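Local coordinates for protein V-type ATPase 116 kDa subunit (Meiothermus ruber, PDB 3RRK) that probably forms, as the cytoplasmic N-terminal domain of subunit I, part of the stator of a rotary proton-transporting V-type ATPase, at residues 151-156 / 208-213. Numbering follows the deposited sequence.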
ATOM      1  N   ILE A 151     -21.573   5.305  30.035  1.00 61.85           N
ATOM      2  CA  ILE A 151     -21.586   5.545  28.608  1.00 57.59           C
ATOM      3  C   ILE A 151     -21.055   6.930  28.352  1.00 57.34           C
ATOM      4  O   ILE A 151     -21.649   7.919  28.790  1.00 56.08           O
ATOM      5  CB  ILE A 151     -22.997   5.487  28.010  1.00 60.06           C
ATOM      6  CG1 ILE A 151     -23.659   4.145  28.288  1.00 62.55           C
ATOM      7  CG2 ILE A 151     -22.923   5.696  26.523  1.00 61.67           C
ATOM      8  CD1 ILE A 151     -25.105   4.087  27.828  1.00 62.93           C
ATOM      9  N   PRO A 152     -19.916   7.006  27.660  1.00 58.54           N
ATOM     10  CA  PRO A 152     -19.435   8.280  27.126  1.00 56.30           C
ATOM     11  C   PRO A 152     -20.152   8.522  25.818  1.00 55.58           C
ATOM     12  O   PRO A 152     -20.517   7.559  25.138  1.00 61.70           O
ATOM     13  CB  PRO A 152     -17.954   8.011  26.871  1.00 49.94           C
ATOM     14  CG  PRO A 152     -17.908   6.565  26.544  1.00 46.37           C
ATOM     15  CD  PRO A 152     -19.018   5.890  27.323  1.00 53.21           C
ATOM     16  N   PHE A 153     -20.378   9.781  25.476  1.00 59.65           N
ATOM     17  CA  PHE A 153     -21.018  10.113  24.209  1.00 60.10           C
ATOM     18  C   PHE A 153     -20.925  11.610  23.949  1.00 66.21           C
ATOM     19  O   PHE A 153     -20.840  12.395  24.877  1.00 68.20           O
ATOM     20  CB  PHE A 153     -22.477   9.645  24.208  1.00 60.42           C
ATOM     21  CG  PHE A 153     -23.370  10.418  25.138  1.00 66.56           C
ATOM     22  CD1 PHE A 153     -23.443  10.093  26.482  1.00 71.77           C
ATOM     23  CD2 PHE A 153     -24.146  11.466  24.665  1.00 68.03           C
ATOM     24  CE1 PHE A 153     -24.266  10.799  27.333  1.00 75.85           C
ATOM     25  CE2 PHE A 153     -24.978  12.176  25.512  1.00 73.21           C
ATOM     26  CZ  PHE A 153     -25.041  11.843  26.849  1.00 75.37           C
ATOM     27  N   LEU A 154     -20.924  12.007  22.681  1.00 74.79           N
ATOM     28  CA  LEU A 154     -20.804  13.418  22.341  1.00 69.30           C
ATOM     29  C   LEU A 154     -22.153  14.066  22.058  1.00 72.52           C
ATOM     30  O   LEU A 154     -23.081  13.436  21.545  1.00 75.12           O
ATOM     31  CB  LEU A 154     -19.881  13.610  21.142  1.00 65.61           C
ATOM     32  CG  LEU A 154     -18.411  13.223  21.252  1.00 65.24           C
ATOM     33  CD1 LEU A 154     -17.736  13.470  19.904  1.00 68.07           C
ATOM     34  CD2 LEU A 154     -17.720  14.004  22.351  1.00 61.11           C
ATOM     35  N   VAL A 155     -22.247  15.343  22.389  1.00 75.32           N
ATOM     36  CA  VAL A 155     -23.483  16.079  22.228  1.00 74.85           C
ATOM     37  C   VAL A 155     -23.066  17.482  21.838  1.00 79.39           C
ATOM     38  O   VAL A 155     -22.035  17.968  22.296  1.00 82.46           O
ATOM     39  CB  VAL A 155     -24.311  16.065  23.540  1.00 78.97           C
ATOM     40  CG1 VAL A 155     -23.747  17.051  24.551  1.00 81.74           C
ATOM     41  CG2 VAL A 155     -25.757  16.372  23.260  1.00 84.45           C
ATOM     42  N   ALA A 156     -23.840  18.122  20.973  1.00 88.40           N
ATOM     43  CA  ALA A 156     -23.416  19.390  20.379  1.00 92.51           C
ATOM     44  C   ALA A 156     -23.747  20.582  21.264  1.00 95.38           C
ATOM     45  O   ALA A 156     -22.870  21.352  21.654  1.00 91.34           O
ATOM     46  CB  ALA A 156     -24.030  19.557  19.002  1.00 88.52           C
ATOM     47  N   LEU A 208     -32.739   9.633  20.756  1.00 63.90           N
ATOM     48  CA  LEU A 208     -32.369  11.025  20.480  1.00 64.02           C
ATOM     49  C   LEU A 208     -31.319  11.138  19.367  1.00 69.49           C
ATOM     50  O   LEU A 208     -30.805  12.222  19.081  1.00 71.92           O
ATOM     51  CB  LEU A 208     -31.884  11.719  21.754  1.00 62.80           C
ATOM     52  CG  LEU A 208     -33.016  11.780  22.775  1.00 70.03           C
ATOM     53  CD1 LEU A 208     -32.622  12.540  24.028  1.00 73.46           C
ATOM     54  CD2 LEU A 208     -34.245  12.404  22.116  1.00 72.10           C
ATOM     55  N   GLY A 209     -31.017  10.007  18.736  1.00 66.25           N
ATOM     56  CA  GLY A 209     -30.036   9.964  17.671  1.00 66.85           C
ATOM     57  C   GLY A 209     -28.601  10.104  18.142  1.00 69.73           C
ATOM     58  O   GLY A 209     -27.730  10.530  17.392  1.00 78.40           O
ATOM     59  N   LEU A 210     -28.355   9.752  19.395  1.00 74.18           N
ATOM     60  CA  LEU A 210     -27.015   9.810  19.953  1.00 72.18           C
ATOM     61  C   LEU A 210     -26.489   8.393  20.158  1.00 78.39           C
ATOM     62  O   LEU A 210     -27.259   7.435  20.226  1.00 84.43           O
ATOM     63  CB  LEU A 210     -27.048  10.541  21.292  1.00 63.90           C
ATOM     64  CG  LEU A 210     -27.647  11.943  21.294  1.00 56.12           C
ATOM     65  CD1 LEU A 210     -27.907  12.406  22.723  1.00 52.23           C
ATOM     66  CD2 LEU A 210     -26.700  12.882  20.589  1.00 61.00           C
ATOM     67  N   ALA A 211     -25.179   8.250  20.264  1.00 74.12           N
ATOM     68  CA  ALA A 211     -24.596   6.928  20.428  1.00 64.33           C
ATOM     69  C   ALA A 211     -23.360   6.996  21.298  1.00 63.31           C
ATOM     70  O   ALA A 211     -22.753   8.060  21.440  1.00 66.03           O
ATOM     71  CB  ALA A 211     -24.253   6.321  19.068  1.00 48.76           C
ATOM     72  N   GLU A 212     -22.992   5.856  21.879  1.00 60.13           N
ATOM     73  CA  GLU A 212     -21.738   5.767  22.610  1.00 62.08           C
ATOM     74  C   GLU A 212     -20.565   6.167  21.717  1.00 63.05           C
ATOM     75  O   GLU A 212     -20.495   5.797  20.546  1.00 59.72           O
ATOM     76  CB  GLU A 212     -21.524   4.369  23.179  1.00 64.61           C
ATOM     77  CG  GLU A 212     -20.091   4.136  23.580  1.00 73.77           C
ATOM     78  CD  GLU A 212     -19.910   2.993  24.560  1.00 76.02           C
ATOM     79  OE1 GLU A 212     -20.897   2.267  24.834  1.00 70.74           O
ATOM     80  OE2 GLU A 212     -18.764   2.835  25.049  1.00 70.67           O
ATOM     81  N   LEU A 213     -19.660   6.956  22.273  1.00 66.18           N
ATOM     82  CA  LEU A 213     -18.454   7.333  21.565  1.00 64.82           C
ATOM     83  C   LEU A 213     -17.497   6.151  21.627  1.00 65.84           C
ATOM     84  O   LEU A 213     -17.153   5.673  22.709  1.00 68.94           O
ATOM     85  CB  LEU A 213     -17.827   8.577  22.199  1.00 67.52           C
ATOM     86  CG  LEU A 213     -16.403   8.972  21.801  1.00 66.27           C
ATOM     87  CD1 LEU A 213     -16.260   9.094  20.283  1.00 58.56           C
ATOM     88  CD2 LEU A 213     -15.995  10.267  22.500  1.00 58.92           C
TER
HETATM   89  O   HOH W   1     -21.203   9.906  20.563  1.00 54.61           O
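Pro152 and Leu213 share the one direct hydrogen bond between strand 148-155 and the loop 208-213: Leu213 N donates to Pro152 O at 3.1 Å, nearly straight (163° at the hydrogen) but from above the carbonyl plane. Glu212 CA makes a CA-H...O contact with Pro152 O at 3.3 Å. Two residues along the strand, a water accepts from Leu154 N and donates to Ala211 O.

Apolar contacts flank this seam. With CG of Leu213 anti to its backbone N (chi1 167°), Leu213 CD2 reaches Leu154 CG at 4.0 Å; a branched apolar chain suits a place between Leu154 and Leu135. Leu210 forks, CD1 meeting Phe153 CE2 (4.1 Å) and CD2 turning to Val155 CG2.

The extended Glu212 crosses the proline ring, its OE2 3.8 Å from Pro152 CD, while OE1 forms a salt bridge with Arg202. Ile151, Phe153 and Val155 make the backbone bonds to strand 187-194, so Pro152 between them needs no N-H; an alanine here would probably open a gap where the Glu212 carboxylate and Leu135 rest on ring carbons.

The strand is an outer one of its three-stranded antiparallel sheet. The loop, leaving helix 198-206 through a Schellman motif at Gly209, crosses the edge turned away from 187-194 steeply (118°), adding no fourth strand, with Leu210 reaching helix 158-172 and Leu213 touching the long helix 94-138.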